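Local coordinates for protein cysteine synthase (Fusobacterium nucleatum subsp. nucleatum strain ATCC 25586, PDB 5XEM) that produces hydrogen sulfide from L-cysteine by a pyridoxal 5'-phosphate-dependent beta-replacement that probably yields lanthionine, and probably also makes L-cysteine from O-acetyl-L-serine and hydrogen sulfide, at residues F28-Y33 with D280-N285; K171-I176 with K288-V293; I199-V204 with L240-L245; A273-A278 with I292-T297. All blocks are in the same frame, centred on the assembly; numbering follows the deposited sequence.

Contact 1 (F28-Y33 with D280-N285); sequences FGNEIY and DYSKEN
With CG anti to its carbonyl carbon (chi1 -62°), Asn30 sends its amide toward the end of the helix, where Ser282, its OG anti to the backbone N (chi1 -176°), turns its hydroxyl to meet it. Both hydrogens of Asn30 ND2 are used. One goes to Ser282 OG, with an ND2-OG distance of 2.9 Å and the hydroxyl oxygen in the amide plane. The other goes to the carbonyl of Asn285, the first residue to leave helical geometry. There Asn30 ND2 lies 2.9 Å from Asn285 O in a nearly straight bond (172° at the hydrogen), although it approaches from above the carbonyl plane. Beyond the two segments, Asn30 OD1 accepts from Lys288 N and Leu290 N, while Ser282 OG is also bonded to Thr27 O. Asn285 closes the helix end by bonding through ND2 to Tyr281 O at 3.0 Å.

The apolar half of the contact is a CH-pi interaction. Lys283 CB lies over one face of the Phe28 ring, 3.9 Å from the centroid and displaced toward the rim, with Phe28 CD2 as its nearest ring atom at 3.6 Å. The lysine chain then crosses the ring obliquely, bringing Lys283 CD to 3.8 Å from Phe28 CZ. Deeper in, Ile32 CD1 touches Ser282 CB.

With two bonds at each end of its amide, buried Asn30 is fixed in rotation and fully engaged, so one uncharged side chain ties the loop just before strand 31-36 to the end of helix 269-284 and the turn that follows.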
loop_
_atom_site.group_PDB
_atom_site.type_symbol
_atom_site.label_atom_id
_atom_site.label_comp_id
_atom_site.label_asym_id
_atom_site.label_seq_id
_atom_site.Cartn_x
_atom_site.Cartn_y
_atom_site.Cartn_z
ATOM N N PHE A 28 -23.886 -11.062 10.900
ATOM C CA PHE A 28 -24.784 -11.690 11.878
ATOM C C PHE A 28 -25.355 -10.718 12.889
ATOM O O PHE A 28 -25.392 -11.004 14.094
ATOM C CB PHE A 28 -24.077 -12.857 12.571
ATOM C CG PHE A 28 -23.413 -13.795 11.606
ATOM C CD1 PHE A 28 -24.174 -14.552 10.730
ATOM C CD2 PHE A 28 -22.024 -13.871 11.529
ATOM C CE1 PHE A 28 -23.563 -15.395 9.806
ATOM C CE2 PHE A 28 -21.410 -14.714 10.615
ATOM C CZ PHE A 28 -22.176 -15.472 9.751
ATOM N N GLY A 29 -25.805 -9.570 12.392
ATOM C CA GLY A 29 -26.445 -8.563 13.232
ATOM C C GLY A 29 -25.565 -7.835 14.243
ATOM O O GLY A 29 -26.068 -7.217 15.180
ATOM N N ASN A 30 -24.247 -7.898 14.061
ATOM C CA ASN A 30 -23.327 -7.017 14.784
ATOM C C ASN A 30 -22.545 -6.212 13.769
ATOM O O ASN A 30 -22.454 -6.618 12.637
ATOM C CB ASN A 30 -22.381 -7.839 15.635
ATOM C CG ASN A 30 -23.113 -8.649 16.686
ATOM O OD1 ASN A 30 -23.855 -8.082 17.505
ATOM N ND2 ASN A 30 -22.905 -9.969 16.682
ATOM N N GLU A 31 -21.986 -5.079 14.178
ATOM C CA GLU A 31 -21.188 -4.252 13.267
ATOM C C GLU A 31 -19.701 -4.602 13.428
ATOM O O GLU A 31 -19.164 -4.573 14.546
ATOM C CB GLU A 31 -21.434 -2.780 13.556
ATOM C CG GLU A 31 -22.885 -2.379 13.382
ATOM C CD GLU A 31 -23.112 -0.896 13.565
ATOM O OE1 GLU A 31 -22.773 -0.355 14.638
ATOM O OE2 GLU A 31 -23.629 -0.260 12.624
ATOM N N ILE A 32 -19.051 -4.959 12.320
ATOM C CA ILE A 32 -17.618 -5.240 12.328
ATOM C C ILE A 32 -16.887 -4.144 11.553
ATOM O O ILE A 32 -17.248 -3.837 10.421
ATOM C CB ILE A 32 -17.268 -6.605 11.714
ATOM C CG1 ILE A 32 -18.020 -7.734 12.435
ATOM C CG2 ILE A 32 -15.754 -6.841 11.816
ATOM C CD1 ILE A 32 -17.678 -9.136 11.958
ATOM N N TYR A 33 -15.906 -3.545 12.214
ATOM C CA TYR A 33 -15.037 -2.508 11.634
ATOM C C TYR A 33 -13.628 -3.077 11.547
ATOM O O TYR A 33 -13.150 -3.673 12.514
ATOM C CB TYR A 33 -15.002 -1.288 12.543
ATOM C CG TYR A 33 -16.337 -0.606 12.678
ATOM C CD1 TYR A 33 -16.738 0.366 11.761
ATOM C CD2 TYR A 33 -17.202 -0.924 13.719
ATOM C CE1 TYR A 33 -17.970 0.986 11.870
ATOM C CE2 TYR A 33 -18.433 -0.296 13.848
ATOM C CZ TYR A 33 -18.807 0.645 12.917
ATOM O OH TYR A 33 -20.025 1.273 13.036
ATOM N N ASP A 280 -16.789 -15.736 13.452
ATOM C CA ASP A 280 -17.234 -16.848 14.292
ATOM C C ASP A 280 -17.737 -16.337 15.628
ATOM O O ASP A 280 -18.780 -16.786 16.111
ATOM C CB ASP A 280 -16.106 -17.838 14.556
ATOM C CG ASP A 280 -15.727 -18.634 13.359
ATOM O OD1 ASP A 280 -16.457 -18.591 12.346
ATOM O OD2 ASP A 280 -14.689 -19.326 13.425
ATOM N N TYR A 281 -17.005 -15.400 16.221
ATOM C CA TYR A 281 -17.415 -14.768 17.465
ATOM C C TYR A 281 -18.742 -14.043 17.293
ATOM O O TYR A 281 -19.657 -14.212 18.113
ATOM C CB TYR A 281 -16.345 -13.819 17.999
ATOM C CG TYR A 281 -16.759 -13.173 19.300
ATOM C CD1 TYR A 281 -16.536 -13.807 20.513
ATOM C CD2 TYR A 281 -17.420 -11.944 19.308
ATOM C CE1 TYR A 281 -16.943 -13.231 21.711
ATOM C CE2 TYR A 281 -17.830 -11.360 20.501
ATOM C CZ TYR A 281 -17.594 -12.010 21.690
ATOM O OH TYR A 281 -17.978 -11.416 22.864
ATOM N N SER A 282 -18.867 -13.266 16.222
ATOM C CA SER A 282 -20.075 -12.490 15.983
ATOM C C SER A 282 -21.297 -13.395 15.734
ATOM O O SER A 282 -22.382 -13.119 16.244
ATOM C CB SER A 282 -19.878 -11.532 14.824
ATOM O OG SER A 282 -21.012 -10.715 14.643
ATOM N N LYS A 283 -21.116 -14.478 14.992
ATOM C CA LYS A 283 -22.167 -15.498 14.863
ATOM C C LYS A 283 -22.544 -16.154 16.215
ATOM O O LYS A 283 -23.730 -16.351 16.488
ATOM C CB LYS A 283 -21.783 -16.570 13.852
ATOM C CG LYS A 283 -22.935 -17.524 13.529
ATOM C CD LYS A 283 -22.715 -18.283 12.225
ATOM C CE LYS A 283 -24.015 -18.852 11.643
ATOM N NZ LYS A 283 -24.373 -20.194 12.185
ATOM N N GLU A 284 -21.556 -16.478 17.057
ATOM C CA GLU A 284 -21.848 -16.994 18.412
ATOM C C GLU A 284 -22.572 -15.968 19.284
ATOM O O GLU A 284 -23.204 -16.334 20.271
ATOM C CB GLU A 284 -20.587 -17.470 19.139
ATOM C CG GLU A 284 -20.003 -18.759 18.592
ATOM C CD GLU A 284 -19.101 -19.490 19.576
ATOM O OE1 GLU A 284 -18.551 -18.849 20.497
ATOM O OE2 GLU A 284 -18.945 -20.722 19.425
ATOM N N ASN A 285 -22.463 -14.688 18.933
ATOM C CA ASN A 285 -23.115 -13.613 19.668
ATOM C C ASN A 285 -24.002 -12.794 18.755
ATOM O O ASN A 285 -24.074 -11.562 18.868
ATOM C CB ASN A 285 -22.062 -12.720 20.332
ATOM C CG ASN A 285 -21.296 -13.436 21.416
ATOM O OD1 ASN A 285 -21.642 -13.344 22.593
ATOM N ND2 ASN A 285 -20.271 -14.185 21.028
#

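Contact 2 (K171-I176 with K288-V293); sequences KVDVFI and KGLKIV
Two neighbouring parallel strands of the mixed sheet in this fold-type II PLP enzyme meet here, and their short segments diverge by 22°. Val174 pairs with Ile292 and Phe175 with Val293, so successive side chains alternate between the two faces. On one face Val174, Ile176 and Ile292 point the same way, and the Ile292 CG2 branch fills the hollow between its neighbours, lying 4.1 Å from Val174 CB and equally far from Ile176 CD1. Helix 269-284 covers this side. On the other face Val293 is the bump: its CG2 meets Val172 CG1 at 3.8 Å, while its CG1 faces CD1 of the Phe175 ring at 4.2 Å, and Ile164 of helix 151-167 packs over all three residues.

Regular parallel hydrogen bonds run from Val293 N to Val174 O and from Ile176 N to Val293 O, the second nearly along the C=O axis. At the N-terminal end the pattern changes, because Lys291 O accepts from both Asp173 N and Val174 N. The Asp173 side chain stands in for a backbone acceptor: with CG anti to the carbonyl carbon (chi1 -62°), its OD2 takes Lys291 N at 2.8 Å through the anti lone pair. The Lys291 chain runs past Lys171 before its NZ forms a salt bridge with Glu31, and on the way Lys291 CD comes to 3.2 Å from Lys171 O, a buried carbonyl oxygen with no polar partner in the model.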
loop_
_atom_site.group_PDB
_atom_site.type_symbol
_atom_site.label_atom_id
_atom_site.label_comp_id
_atom_site.label_asym_id
_atom_site.label_seq_id
_atom_site.Cartn_x
_atom_site.Cartn_y
_atom_site.Cartn_z
ATOM N N LYS A 171 -17.300 3.991 21.633
ATOM C CA LYS A 171 -18.286 2.922 21.575
ATOM C C LYS A 171 -17.684 1.693 20.917
ATOM O O LYS A 171 -17.803 1.480 19.706
ATOM C CB LYS A 171 -19.539 3.389 20.839
ATOM C CG LYS A 171 -20.276 4.513 21.560
ATOM C CD LYS A 171 -20.972 4.059 22.848
ATOM C CE LYS A 171 -22.407 3.556 22.626
ATOM N NZ LYS A 171 -22.556 2.205 21.986
ATOM N N VAL A 172 -17.035 0.882 21.740
ATOM C CA VAL A 172 -16.413 -0.349 21.286
ATOM C C VAL A 172 -16.723 -1.457 22.270
ATOM O O VAL A 172 -16.417 -1.335 23.472
ATOM C CB VAL A 172 -14.886 -0.185 21.161
ATOM C CG1 VAL A 172 -14.288 -1.356 20.370
ATOM C CG2 VAL A 172 -14.558 1.136 20.499
ATOM N N ASP A 173 -17.337 -2.521 21.768
ATOM C CA ASP A 173 -17.732 -3.681 22.581
ATOM C C ASP A 173 -16.750 -4.828 22.555
ATOM O O ASP A 173 -16.567 -5.505 23.569
ATOM C CB ASP A 173 -19.089 -4.186 22.107
ATOM C CG ASP A 173 -20.155 -3.143 22.273
ATOM O OD1 ASP A 173 -20.322 -2.663 23.412
ATOM O OD2 ASP A 173 -20.786 -2.770 21.261
ATOM N N VAL A 174 -16.105 -5.043 21.406
ATOM C CA VAL A 174 -15.211 -6.180 21.248
ATOM C C VAL A 174 -13.984 -5.771 20.369
ATOM O O VAL A 174 -14.126 -5.007 19.452
ATOM C CB VAL A 174 -15.946 -7.358 20.585
ATOM C CG1 VAL A 174 -15.013 -8.555 20.462
ATOM C CG2 VAL A 174 -17.213 -7.758 21.378
ATOM N N PHE A 175 -12.801 -6.256 20.718
ATOM C CA PHE A 175 -11.583 -6.031 19.936
ATOM C C PHE A 175 -10.971 -7.404 19.725
ATOM O O PHE A 175 -10.828 -8.168 20.683
ATOM C CB PHE A 175 -10.625 -5.108 20.709
ATOM C CG PHE A 175 -9.241 -5.011 20.113
ATOM C CD1 PHE A 175 -9.053 -4.402 18.881
ATOM C CD2 PHE A 175 -8.131 -5.510 20.797
ATOM C CE1 PHE A 175 -7.785 -4.306 18.312
ATOM C CE2 PHE A 175 -6.860 -5.405 20.245
ATOM C CZ PHE A 175 -6.694 -4.812 18.993
ATOM N N ILE A 176 -10.641 -7.744 18.472
ATOM C CA ILE A 176 -10.113 -9.054 18.139
ATOM C C ILE A 176 -8.859 -8.797 17.323
ATOM O O ILE A 176 -8.909 -8.021 16.363
ATOM C CB ILE A 176 -11.137 -9.935 17.377
ATOM C CG1 ILE A 176 -12.302 -10.288 18.326
ATOM C CG2 ILE A 176 -10.465 -11.207 16.852
ATOM C CD1 ILE A 176 -13.520 -10.904 17.693
ATOM N N LYS A 288 -26.733 -8.787 18.617
ATOM C CA LYS A 288 -26.660 -8.036 19.862
ATOM C C LYS A 288 -26.239 -6.598 19.603
ATOM O O LYS A 288 -26.012 -5.851 20.554
ATOM C CB LYS A 288 -25.665 -8.683 20.817
ATOM C CG LYS A 288 -26.038 -10.069 21.302
ATOM C CD LYS A 288 -24.989 -10.566 22.279
ATOM C CE LYS A 288 -25.333 -11.937 22.847
ATOM N NZ LYS A 288 -25.520 -12.953 21.769
ATOM N N GLY A 289 -26.124 -6.216 18.326
ATOM C CA GLY A 289 -25.635 -4.889 17.926
ATOM C C GLY A 289 -24.242 -4.508 18.436
ATOM O O GLY A 289 -23.948 -3.328 18.615
ATOM N N LEU A 290 -23.380 -5.496 18.656
ATOM C CA LEU A 290 -22.037 -5.251 19.184
ATOM C C LEU A 290 -21.191 -4.494 18.161
ATOM O O LEU A 290 -21.352 -4.670 16.955
ATOM C CB LEU A 290 -21.321 -6.559 19.525
ATOM C CG LEU A 290 -22.016 -7.513 20.494
ATOM C CD1 LEU A 290 -21.305 -8.862 20.500
ATOM C CD2 LEU A 290 -22.082 -6.918 21.886
ATOM N N LYS A 291 -20.326 -3.619 18.642
ATOM C CA LYS A 291 -19.371 -2.935 17.769
ATOM C C LYS A 291 -18.065 -3.679 17.958
ATOM O O LYS A 291 -17.482 -3.692 19.066
ATOM C CB LYS A 291 -19.261 -1.470 18.137
ATOM C CG LYS A 291 -20.519 -0.675 17.789
ATOM C CD LYS A 291 -20.242 0.819 17.756
ATOM C CE LYS A 291 -21.512 1.653 17.635
ATOM N NZ LYS A 291 -21.910 1.928 16.226
ATOM N N ILE A 292 -17.644 -4.351 16.891
ATOM C CA ILE A 292 -16.514 -5.279 16.952
ATOM C C ILE A 292 -15.414 -4.693 16.082
ATOM O O ILE A 292 -15.662 -4.390 14.915
ATOM C CB ILE A 292 -16.885 -6.673 16.418
ATOM C CG1 ILE A 292 -18.099 -7.248 17.173
ATOM C CG2 ILE A 292 -15.682 -7.619 16.505
ATOM C CD1 ILE A 292 -18.442 -8.680 16.796
ATOM N N VAL A 293 -14.232 -4.503 16.656
ATOM C CA VAL A 293 -13.075 -4.003 15.879
ATOM C C VAL A 293 -12.091 -5.128 15.665
ATOM O O VAL A 293 -11.735 -5.850 16.622
ATOM C CB VAL A 293 -12.373 -2.823 16.566
ATOM C CG1 VAL A 293 -11.128 -2.397 15.772
ATOM C CG2 VAL A 293 -13.324 -1.632 16.716
#

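Contact 3 (I199-V204 with L240-L245); sequences IKTFPV and LADDIL
The outer parallel edge of the mixed sheet is formed here, where the loop leading into strand 245-247 lines up beside strand 200-206 and becomes the last strand at Leu245, paired with Val204. Leu245 N donates to Pro203 O at 3.0 Å, nearly along the C=O axis. Further back, Asp242 grips Thr201 with backbone and side chain together. Asp242 N bonds to Thr201 O in an almost linear geometry (176° at the hydrogen), and Thr201 N returns a bond of 2.9 Å to Asp242 OD2 through its anti lone pair. That same OD2 forms a salt bridge with Lys193, which also holds Thr201 OG1, so the carboxylate is probably kept ionised. Asp242 is a calcium ligand in a structure of this protein, but binds none in this chain.

Phe202, with CG anti to the carbonyl carbon (chi1 -54°), swings its ring alongside Asp242 and Asp243: Asp242 CB touches its CE2 at 3.7 Å, Asp243 CB lies in plane at the ring edge, and Leu245 CD1 packs on Phe202 CB at 3.6 Å. Pro203 projects against Ala241 and Ile244; the Ile244 side chain crosses the proline ring at about a right angle, bringing Ile244 CD1 to 3.8 Å from Pro203 CG. Proline has no N-H to offer the loop, and Asp243 O, buried without a polar partner in the model, rests instead 3.2 Å from Pro203 CD.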
loop_
_atom_site.group_PDB
_atom_site.type_symbol
_atom_site.label_atom_id
_atom_site.label_comp_id
_atom_site.label_asym_id
_atom_site.label_seq_id
_atom_site.Cartn_x
_atom_site.Cartn_y
_atom_site.Cartn_z
ATOM N N ILE A 199 -15.391 -3.801 27.837
ATOM C CA ILE A 199 -14.957 -4.271 26.510
ATOM C C ILE A 199 -14.366 -5.670 26.670
ATOM O O ILE A 199 -13.661 -5.938 27.661
ATOM C CB ILE A 199 -13.919 -3.305 25.871
ATOM C CG1 ILE A 199 -13.736 -3.608 24.375
ATOM C CG2 ILE A 199 -12.577 -3.365 26.585
ATOM C CD1 ILE A 199 -12.728 -2.704 23.695
ATOM N N LYS A 200 -14.688 -6.548 25.720
ATOM C CA LYS A 200 -14.070 -7.867 25.597
ATOM C C LYS A 200 -12.915 -7.785 24.567
ATOM O O LYS A 200 -13.086 -7.196 23.494
ATOM C CB LYS A 200 -15.102 -8.916 25.164
ATOM C CG LYS A 200 -16.327 -9.072 26.097
ATOM C CD LYS A 200 -15.931 -9.579 27.472
ATOM C CE LYS A 200 -17.153 -9.759 28.386
ATOM N NZ LYS A 200 -17.518 -8.475 29.081
ATOM N N THR A 201 -11.763 -8.363 24.907
ATOM C CA THR A 201 -10.575 -8.337 24.043
ATOM C C THR A 201 -10.037 -9.756 23.836
ATOM O O THR A 201 -9.811 -10.485 24.835
ATOM C CB THR A 201 -9.486 -7.415 24.632
ATOM O OG1 THR A 201 -9.085 -7.883 25.934
ATOM C CG2 THR A 201 -9.989 -5.967 24.752
ATOM N N PHE A 202 -9.866 -10.154 22.563
ATOM C CA PHE A 202 -9.490 -11.520 22.230
ATOM C C PHE A 202 -8.300 -11.579 21.264
ATOM O O PHE A 202 -8.381 -10.977 20.189
ATOM C CB PHE A 202 -10.641 -12.262 21.560
ATOM C CG PHE A 202 -11.933 -12.256 22.344
ATOM C CD1 PHE A 202 -12.861 -11.249 22.158
ATOM C CD2 PHE A 202 -12.227 -13.287 23.227
ATOM C CE1 PHE A 202 -14.048 -11.244 22.869
ATOM C CE2 PHE A 202 -13.426 -13.288 23.938
ATOM C CZ PHE A 202 -14.337 -12.279 23.750
ATOM N N PRO A 203 -7.243 -12.335 21.634
ATOM C CA PRO A 203 -6.186 -12.696 20.716
ATOM C C PRO A 203 -6.609 -13.871 19.842
ATOM O O PRO A 203 -7.464 -14.690 20.264
ATOM C CB PRO A 203 -5.050 -13.089 21.657
ATOM C CG PRO A 203 -5.750 -13.753 22.796
ATOM C CD PRO A 203 -7.068 -13.037 22.925
ATOM N N VAL A 204 -6.023 -13.964 18.637
ATOM C CA VAL A 204 -6.228 -15.086 17.755
ATOM C C VAL A 204 -4.868 -15.734 17.515
ATOM O O VAL A 204 -3.858 -15.041 17.372
ATOM C CB VAL A 204 -6.842 -14.676 16.385
ATOM C CG1 VAL A 204 -7.195 -15.937 15.594
ATOM C CG2 VAL A 204 -8.038 -13.726 16.553
ATOM N N LEU A 240 -5.151 -10.160 29.776
ATOM C CA LEU A 240 -6.075 -9.348 28.986
ATOM C C LEU A 240 -7.021 -10.178 28.116
ATOM O O LEU A 240 -8.023 -9.659 27.636
ATOM C CB LEU A 240 -5.272 -8.370 28.105
ATOM C CG LEU A 240 -4.421 -7.339 28.850
ATOM C CD1 LEU A 240 -3.451 -6.625 27.910
ATOM C CD2 LEU A 240 -5.325 -6.318 29.544
ATOM N N ALA A 241 -6.726 -11.465 27.922
ATOM C CA ALA A 241 -7.482 -12.305 26.980
ATOM C C ALA A 241 -8.761 -12.846 27.591
ATOM O O ALA A 241 -8.699 -13.671 28.486
ATOM C CB ALA A 241 -6.623 -13.485 26.515
ATOM N N ASP A 242 -9.905 -12.428 27.079
ATOM C CA ASP A 242 -11.178 -12.951 27.561
ATOM C C ASP A 242 -11.451 -14.384 27.123
ATOM O O ASP A 242 -12.224 -15.087 27.770
ATOM C CB ASP A 242 -12.315 -12.022 27.186
ATOM C CG ASP A 242 -12.294 -10.751 28.000
ATOM O OD1 ASP A 242 -12.642 -10.811 29.195
ATOM O OD2 ASP A 242 -11.906 -9.688 27.457
ATOM N N ASP A 243 -10.814 -14.801 26.026
ATOM C CA ASP A 243 -10.766 -16.183 25.556
ATOM C C ASP A 243 -9.645 -16.182 24.503
ATOM O O ASP A 243 -9.190 -15.112 24.122
ATOM C CB ASP A 243 -12.096 -16.573 24.904
ATOM C CG ASP A 243 -12.304 -18.079 24.804
ATOM O OD1 ASP A 243 -11.430 -18.849 25.261
ATOM O OD2 ASP A 243 -13.338 -18.484 24.250
ATOM N N ILE A 244 -9.182 -17.347 24.085
ATOM C CA ILE A 244 -8.222 -17.472 22.971
ATOM C C ILE A 244 -9.016 -17.965 21.768
ATOM O O ILE A 244 -9.674 -19.000 21.833
ATOM C CB ILE A 244 -7.121 -18.505 23.244
ATOM C CG1 ILE A 244 -6.447 -18.309 24.616
ATOM C CG2 ILE A 244 -6.119 -18.507 22.089
ATOM C CD1 ILE A 244 -5.754 -16.984 24.853
ATOM N N LEU A 245 -8.963 -17.231 20.663
ATOM C CA LEU A 245 -9.633 -17.635 19.439
ATOM C C LEU A 245 -8.581 -18.211 18.500
ATOM O O LEU A 245 -7.388 -17.911 18.631
ATOM C CB LEU A 245 -10.344 -16.456 18.789
ATOM C CG LEU A 245 -11.284 -15.653 19.708
ATOM C CD1 LEU A 245 -11.895 -14.481 18.953
ATOM C CD2 LEU A 245 -12.358 -16.556 20.300
#

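Contact 4 (A273-A278 with I292-T297); sequences ATFKAA and IVVLST. With PLP (pyridoxal-5'-phosphate), chain D.
The 273-278 part of helix 269-284 runs nearly antiparallel to strand 292-296 (164° between their directions), with the two axes 8.3 Å apart at closest approach. No hydrogen bond crosses; the join is a single valine set between two helix residues one turn apart. Val294 has CG1 anti to its backbone N (chi1 167°), which sends CG1 to Thr274 CG2 at 3.6 Å and CG2 to Ala278 CB at 3.3 Å. The latter is tighter than ordinary carbon contact and shows how closely the helix is pressed on the sheet. Thr274 can present its methyl because its OG1 is turned back to bond with Ser270 O within the helix. Phe275 CD1 grazes Val294 CG2 at 4.5 Å.

Where the strand ends, Thr297 places CG2 over one face of the pyridine ring, 3.3 Å from N1 of PLP; the cofactor is hydrogen-bonded to, among others, Ser270 OG from the start of this helix. Helix and strand thus both deliver residues to the cofactor site. Around them, Phe275 packs between strand 31-36 and helix 249-263, touching Ile32, Val34, Met255 and Leu259, while Thr274 and Ala278 also pack on Ile176 of strand 174-178.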
loop_
_atom_site.group_PDB
_atom_site.type_symbol
_atom_site.label_atom_id
_atom_site.label_comp_id
_atom_site.label_asym_id
_atom_site.label_seq_id
_atom_site.Cartn_x
_atom_site.Cartn_y
_atom_site.Cartn_z
ATOM N N ALA A 273 -7.447 -14.580 8.866
ATOM C CA ALA A 273 -7.548 -15.387 10.103
ATOM C C ALA A 273 -8.296 -14.663 11.209
ATOM O O ALA A 273 -9.229 -15.229 11.824
ATOM C CB ALA A 273 -6.156 -15.797 10.553
ATOM N N THR A 274 -7.906 -13.405 11.458
ATOM C CA THR A 274 -8.480 -12.588 12.520
ATOM C C THR A 274 -9.936 -12.233 12.232
ATOM O O THR A 274 -10.809 -12.310 13.123
ATOM C CB THR A 274 -7.630 -11.317 12.746
ATOM O OG1 THR A 274 -6.282 -11.715 12.984
ATOM C CG2 THR A 274 -8.150 -10.487 13.912
ATOM N N PHE A 275 -10.207 -11.922 10.969
ATOM C CA PHE A 275 -11.543 -11.602 10.544
ATOM C C PHE A 275 -12.436 -12.842 10.631
ATOM O O PHE A 275 -13.570 -12.751 11.051
ATOM C CB PHE A 275 -11.574 -11.040 9.117
ATOM C CG PHE A 275 -12.901 -10.486 8.744
ATOM C CD1 PHE A 275 -13.282 -9.234 9.189
ATOM C CD2 PHE A 275 -13.794 -11.232 7.992
ATOM C CE1 PHE A 275 -14.518 -8.730 8.867
ATOM C CE2 PHE A 275 -15.048 -10.733 7.671
ATOM C CZ PHE A 275 -15.404 -9.478 8.109
ATOM N N LYS A 276 -11.917 -14.000 10.267
ATOM C CA LYS A 276 -12.703 -15.236 10.347
ATOM C C LYS A 276 -13.052 -15.545 11.808
ATOM O O LYS A 276 -14.194 -15.897 12.129
ATOM C CB LYS A 276 -11.936 -16.383 9.686
ATOM C CG LYS A 276 -12.471 -17.769 9.986
ATOM C CD LYS A 276 -13.879 -17.998 9.477
ATOM C CE LYS A 276 -14.264 -19.455 9.736
ATOM N NZ LYS A 276 -15.739 -19.577 9.886
ATOM N N ALA A 277 -12.078 -15.377 12.693
ATOM C CA ALA A 277 -12.297 -15.579 14.123
ATOM C C ALA A 277 -13.338 -14.586 14.630
ATOM O O ALA A 277 -14.175 -14.923 15.492
ATOM C CB ALA A 277 -10.997 -15.418 14.889
ATOM N N ALA A 278 -13.306 -13.360 14.109
ATOM C CA ALA A 278 -14.287 -12.342 14.492
ATOM C C ALA A 278 -15.676 -12.675 14.015
ATOM O O ALA A 278 -16.653 -12.390 14.722
ATOM C CB ALA A 278 -13.898 -10.961 13.980
ATOM N N ILE A 292 -17.644 -4.351 16.891
ATOM C CA ILE A 292 -16.514 -5.279 16.952
ATOM C C ILE A 292 -15.414 -4.693 16.082
ATOM O O ILE A 292 -15.662 -4.390 14.915
ATOM C CB ILE A 292 -16.885 -6.673 16.418
ATOM C CG1 ILE A 292 -18.099 -7.248 17.173
ATOM C CG2 ILE A 292 -15.682 -7.619 16.505
ATOM C CD1 ILE A 292 -18.442 -8.680 16.796
ATOM N N VAL A 293 -14.232 -4.503 16.656
ATOM C CA VAL A 293 -13.075 -4.003 15.879
ATOM C C VAL A 293 -12.091 -5.128 15.665
ATOM O O VAL A 293 -11.735 -5.850 16.622
ATOM C CB VAL A 293 -12.373 -2.823 16.566
ATOM C CG1 VAL A 293 -11.128 -2.397 15.772
ATOM C CG2 VAL A 293 -13.324 -1.632 16.716
ATOM N N VAL A 294 -11.688 -5.308 14.400
ATOM C CA VAL A 294 -10.707 -6.295 14.000
ATOM C C VAL A 294 -9.483 -5.518 13.497
ATOM O O VAL A 294 -9.615 -4.637 12.648
ATOM C CB VAL A 294 -11.257 -7.183 12.863
ATOM C CG1 VAL A 294 -10.166 -8.017 12.180
ATOM C CG2 VAL A 294 -12.361 -8.068 13.423
ATOM N N LEU A 295 -8.312 -5.830 14.031
ATOM C CA LEU A 295 -7.098 -5.236 13.536
ATOM C C LEU A 295 -6.646 -6.045 12.332
ATOM O O LEU A 295 -6.423 -7.227 12.457
ATOM C CB LEU A 295 -6.013 -5.217 14.603
ATOM C CG LEU A 295 -4.822 -4.311 14.264
ATOM C CD1 LEU A 295 -5.174 -2.849 14.540
ATOM C CD2 LEU A 295 -3.585 -4.714 15.010
ATOM N N SER A 296 -6.548 -5.393 11.175
ATOM C CA SER A 296 -5.912 -5.952 9.975
ATOM C C SER A 296 -4.445 -5.554 10.002
ATOM O O SER A 296 -4.112 -4.377 9.755
ATOM C CB SER A 296 -6.541 -5.413 8.691
ATOM O OG SER A 296 -5.762 -5.763 7.542
ATOM N N THR A 297 -3.576 -6.520 10.276
ATOM C CA THR A 297 -2.166 -6.223 10.553
ATOM C C THR A 297 -1.402 -5.722 9.328
ATOM O O THR A 297 -0.576 -4.811 9.443
ATOM C CB THR A 297 -1.452 -7.434 11.175
ATOM O OG1 THR A 297 -2.123 -7.776 12.393
ATOM C CG2 THR A 297 0.016 -7.097 11.460
HETATM N N1 PLP D . 0.040 -10.432 11.207
HETATM C C2 PLP D . 1.161 -10.164 10.518
HETATM C C2A PLP D . 1.106 -10.042 8.995
HETATM C C3 PLP D . 2.386 -9.968 11.179
HETATM O O3 PLP D . 3.503 -9.681 10.462
HETATM C C4 PLP D . 2.451 -10.067 12.566
HETATM C C4A PLP D . 3.756 -9.869 13.320
HETATM C C5 PLP D . 1.261 -10.345 13.252
HETATM C C6 PLP D . 0.076 -10.511 12.539
HETATM C C5A PLP D . 1.197 -10.464 14.760
HETATM O O4P PLP D . 1.367 -9.138 15.378
HETATM P P PLP D . 2.021 -8.931 16.850
HETATM O O1P PLP D . 1.814 -7.583 17.268
HETATM O O2P PLP D . 3.406 -9.325 16.675
HETATM O O3P PLP D . 1.342 -9.959 17.683
#

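How the contacts relate
From the N terminus, 28-33 opens contact 1, the longest closure, which returns at 280-285. Residues 171-176 open contact 2, closed at 288-293, so contacts 1 and 2 cross. Contact 3 opens and closes (199-204 with 240-245) within both spans. After it comes contact 4, a short closure from 273-278 to 292-297 that crosses contact 1 and ends on the same strand as contact 2, sharing Ile292 and Val293. Strand 291-296 is the hub, lying between strands 31-36 and 174-178. Contacts 2 and 3 build the sheet outward to its edge, while contact 4 docks the middle of helix 269-284 against it and contact 1 ties the helix end mainly to the loop before strand 31-36.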